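Local coordinates for protein membrane-bound protease PH1510 (Pyrococcus horikoshii, PDB 6M4B) that cleaves substrates such as casein and the stomatin homolog PH1511 near hydrophobic or aromatic residues, as the N-terminal serine protease domain of a membrane protein, at residues G184-I189 with Y195-F200. The protein carries 1 engineered substitution. Sequence-based numbering, arbitrary orientation.
Sequences GMKTKI and YVTLNF
T187 and M185 meet V196 and L198 where the chain, past helix 175-182 of this ClpP/crotonase-like protease domain, doubles back on itself in a short antiparallel pairing before strand 204-207. K186 and T197 form a single beta bridge, their CA atoms 4.2 Å apart. Three backbone hydrogen bonds hold it: T187 N to V196 O (3.0 Å), L198 N to M185 O, nearly straight with an angle of 173° at the hydrogen, and G184 N to L198 O. K186 CA adds a CA-H...O contact to V196 O, so that carbonyl receives two donors from one segment.

The packed side is built on T187 and L198. With chi1 at 54°, T187 OG1 sits between its own backbone N and carbonyl carbon, where it donates to I189 O at 2.9 Å and receives a weak, bent bond from V196 N. The hydroxyl of this buried residue thus links the I189 carbonyl, through a firm bond, to the V196 amide, through a weak one. CB and CG of L198 lie against M185 O, and its side chain reaches strand 94-97 at L94, which M185 also touches.

Looser contacts lie on the solvent side. The exposed K186 side chain, bent at chi3 and chi4, crosses T197 at a slant, its CE 3.6 Å from Y195 O, while T197 CG2 rests by the carbonyl of G184. G184 has a positive phi of 84°, a conformation that favours glycine.

At the far end Y195 reaches the second subunit: its ring makes a cation-pi contact with K124 of that subunit, the catalytic proton donor/acceptor, and packs on I125 of the same subunit. Within the chain, Y195 CD1 lies 3.4 Å from T187 O, and Y195 CE1 comes close to K188 O, both oxygens at the ring edge near its plane.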
loop_
_atom_site.group_PDB
_atom_site.type_symbol
_atom_site.label_atom_id
_atom_site.label_comp_id
_atom_site.label_asym_id
_atom_site.label_seq_id
_atom_site.Cartn_x
_atom_site.Cartn_y
_atom_site.Cartn_z
ATOM N N GLY A 184 -13.304 5.253 -23.421
ATOM C CA GLY A 184 -14.364 4.298 -23.036
ATOM C C GLY A 184 -13.946 3.125 -22.135
ATOM O O GLY A 184 -14.797 2.311 -21.773
ATOM N N MET A 185 -12.661 3.012 -21.792
ATOM C CA MET A 185 -12.280 1.974 -20.852
ATOM C C MET A 185 -12.375 2.453 -19.396
ATOM O O MET A 185 -12.268 3.658 -19.084
ATOM C CB MET A 185 -11.059 1.117 -21.303
ATOM C CG MET A 185 -9.725 1.695 -21.622
ATOM S SD MET A 185 -8.564 0.347 -21.927
ATOM C CE MET A 185 -8.629 -0.330 -23.609
ATOM N N LYS A 186 -12.753 1.522 -18.527
ATOM C CA LYS A 186 -12.749 1.765 -17.092
ATOM C C LYS A 186 -11.349 1.741 -16.514
ATOM O O LYS A 186 -10.492 1.010 -16.959
ATOM C CB LYS A 186 -13.592 0.732 -16.360
ATOM C CG LYS A 186 -15.004 0.664 -16.896
ATOM C CD LYS A 186 -15.925 -0.196 -16.056
ATOM C CE LYS A 186 -17.041 0.632 -15.455
ATOM N NZ LYS A 186 -18.257 -0.216 -15.398
ATOM N N THR A 187 -11.139 2.544 -15.491
ATOM C CA THR A 187 -9.916 2.503 -14.747
ATOM C C THR A 187 -9.820 1.117 -14.129
ATOM O O THR A 187 -10.821 0.497 -13.805
ATOM C CB THR A 187 -9.866 3.583 -13.654
ATOM O OG1 THR A 187 -11.023 3.497 -12.807
ATOM C CG2 THR A 187 -9.805 4.948 -14.291
ATOM N N LYS A 188 -8.612 0.622 -13.983
ATOM C CA LYS A 188 -8.451 -0.720 -13.467
ATOM C C LYS A 188 -8.449 -0.767 -11.948
ATOM O O LYS A 188 -8.636 -1.813 -11.372
ATOM C CB LYS A 188 -7.161 -1.379 -14.012
ATOM C CG LYS A 188 -7.139 -1.652 -15.510
ATOM C CD LYS A 188 -8.362 -2.311 -16.132
ATOM C CE LYS A 188 -8.775 -3.660 -15.564
ATOM N NZ LYS A 188 -7.852 -4.732 -15.969
ATOM N N ILE A 189 -8.228 0.366 -11.312
ATOM C CA ILE A 189 -8.349 0.504 -9.869
ATOM C C ILE A 189 -9.344 1.664 -9.640
ATOM O O ILE A 189 -9.576 2.478 -10.527
ATOM C CB ILE A 189 -6.996 0.789 -9.158
ATOM C CG1 ILE A 189 -6.318 2.048 -9.697
ATOM C CG2 ILE A 189 -6.055 -0.377 -9.304
ATOM C CD1 ILE A 189 -5.082 2.489 -8.910
ATOM N N TYR A 195 -14.967 2.876 -10.227
ATOM C CA TYR A 195 -14.261 2.605 -11.440
ATOM C C TYR A 195 -14.789 3.522 -12.558
ATOM O O TYR A 195 -15.732 3.174 -13.264
ATOM C CB TYR A 195 -14.379 1.135 -11.789
ATOM C CG TYR A 195 -13.782 0.216 -10.756
ATOM C CD1 TYR A 195 -12.441 -0.200 -10.847
ATOM C CD2 TYR A 195 -14.553 -0.275 -9.707
ATOM C CE1 TYR A 195 -11.875 -1.061 -9.916
ATOM C CE2 TYR A 195 -14.010 -1.170 -8.792
ATOM C CZ TYR A 195 -12.653 -1.534 -8.898
ATOM O OH TYR A 195 -12.109 -2.352 -7.994
ATOM N N VAL A 196 -14.089 4.634 -12.760
ATOM C CA VAL A 196 -14.431 5.679 -13.723
ATOM C C VAL A 196 -14.223 5.238 -15.165
ATOM O O VAL A 196 -13.222 4.634 -15.479
ATOM C CB VAL A 196 -13.557 6.951 -13.422
ATOM C CG1 VAL A 196 -13.728 8.002 -14.490
ATOM C CG2 VAL A 196 -13.959 7.562 -12.093
ATOM N N THR A 197 -15.153 5.570 -16.056
ATOM C CA THR A 197 -14.988 5.352 -17.506
ATOM C C THR A 197 -14.254 6.548 -18.112
ATOM O O THR A 197 -14.667 7.654 -17.916
ATOM C CB THR A 197 -16.344 5.088 -18.197
ATOM O OG1 THR A 197 -16.916 3.895 -17.662
ATOM C CG2 THR A 197 -16.178 4.879 -19.738
ATOM N N LEU A 198 -13.151 6.318 -18.817
ATOM C CA LEU A 198 -12.360 7.403 -19.348
ATOM C C LEU A 198 -13.065 7.989 -20.578
ATOM O O LEU A 198 -13.553 7.250 -21.455
ATOM C CB LEU A 198 -10.969 6.932 -19.743
ATOM C CG LEU A 198 -10.096 6.407 -18.593
ATOM C CD1 LEU A 198 -8.881 5.694 -19.142
ATOM C CD2 LEU A 198 -9.690 7.538 -17.676
ATOM N N ASN A 199 -13.141 9.302 -20.645
ATOM C CA ASN A 199 -13.810 9.966 -21.761
ATOM C C ASN A 199 -12.849 10.835 -22.475
ATOM O O ASN A 199 -12.486 11.927 -22.002
ATOM C CB ASN A 199 -14.966 10.783 -21.261
ATOM C CG ASN A 199 -15.538 11.699 -22.330
ATOM O OD1 ASN A 199 -15.304 11.550 -23.525
ATOM N ND2 ASN A 199 -16.303 12.663 -21.873
ATOM N N PHE A 200 -12.399 10.329 -23.615
ATOM C CA PHE A 200 -11.369 11.015 -24.363
ATOM C C PHE A 200 -11.793 11.340 -25.773
ATOM O O PHE A 200 -10.970 11.632 -26.633
ATOM C CB PHE A 200 -10.104 10.135 -24.455
ATOM C CG PHE A 200 -9.372 9.911 -23.140
ATOM C CD1 PHE A 200 -9.265 10.917 -22.147
ATOM C CD2 PHE A 200 -8.699 8.748 -22.958
ATOM C CE1 PHE A 200 -8.530 10.695 -21.009
ATOM C CE2 PHE A 200 -7.962 8.511 -21.813
ATOM C CZ PHE A 200 -7.869 9.472 -20.855
#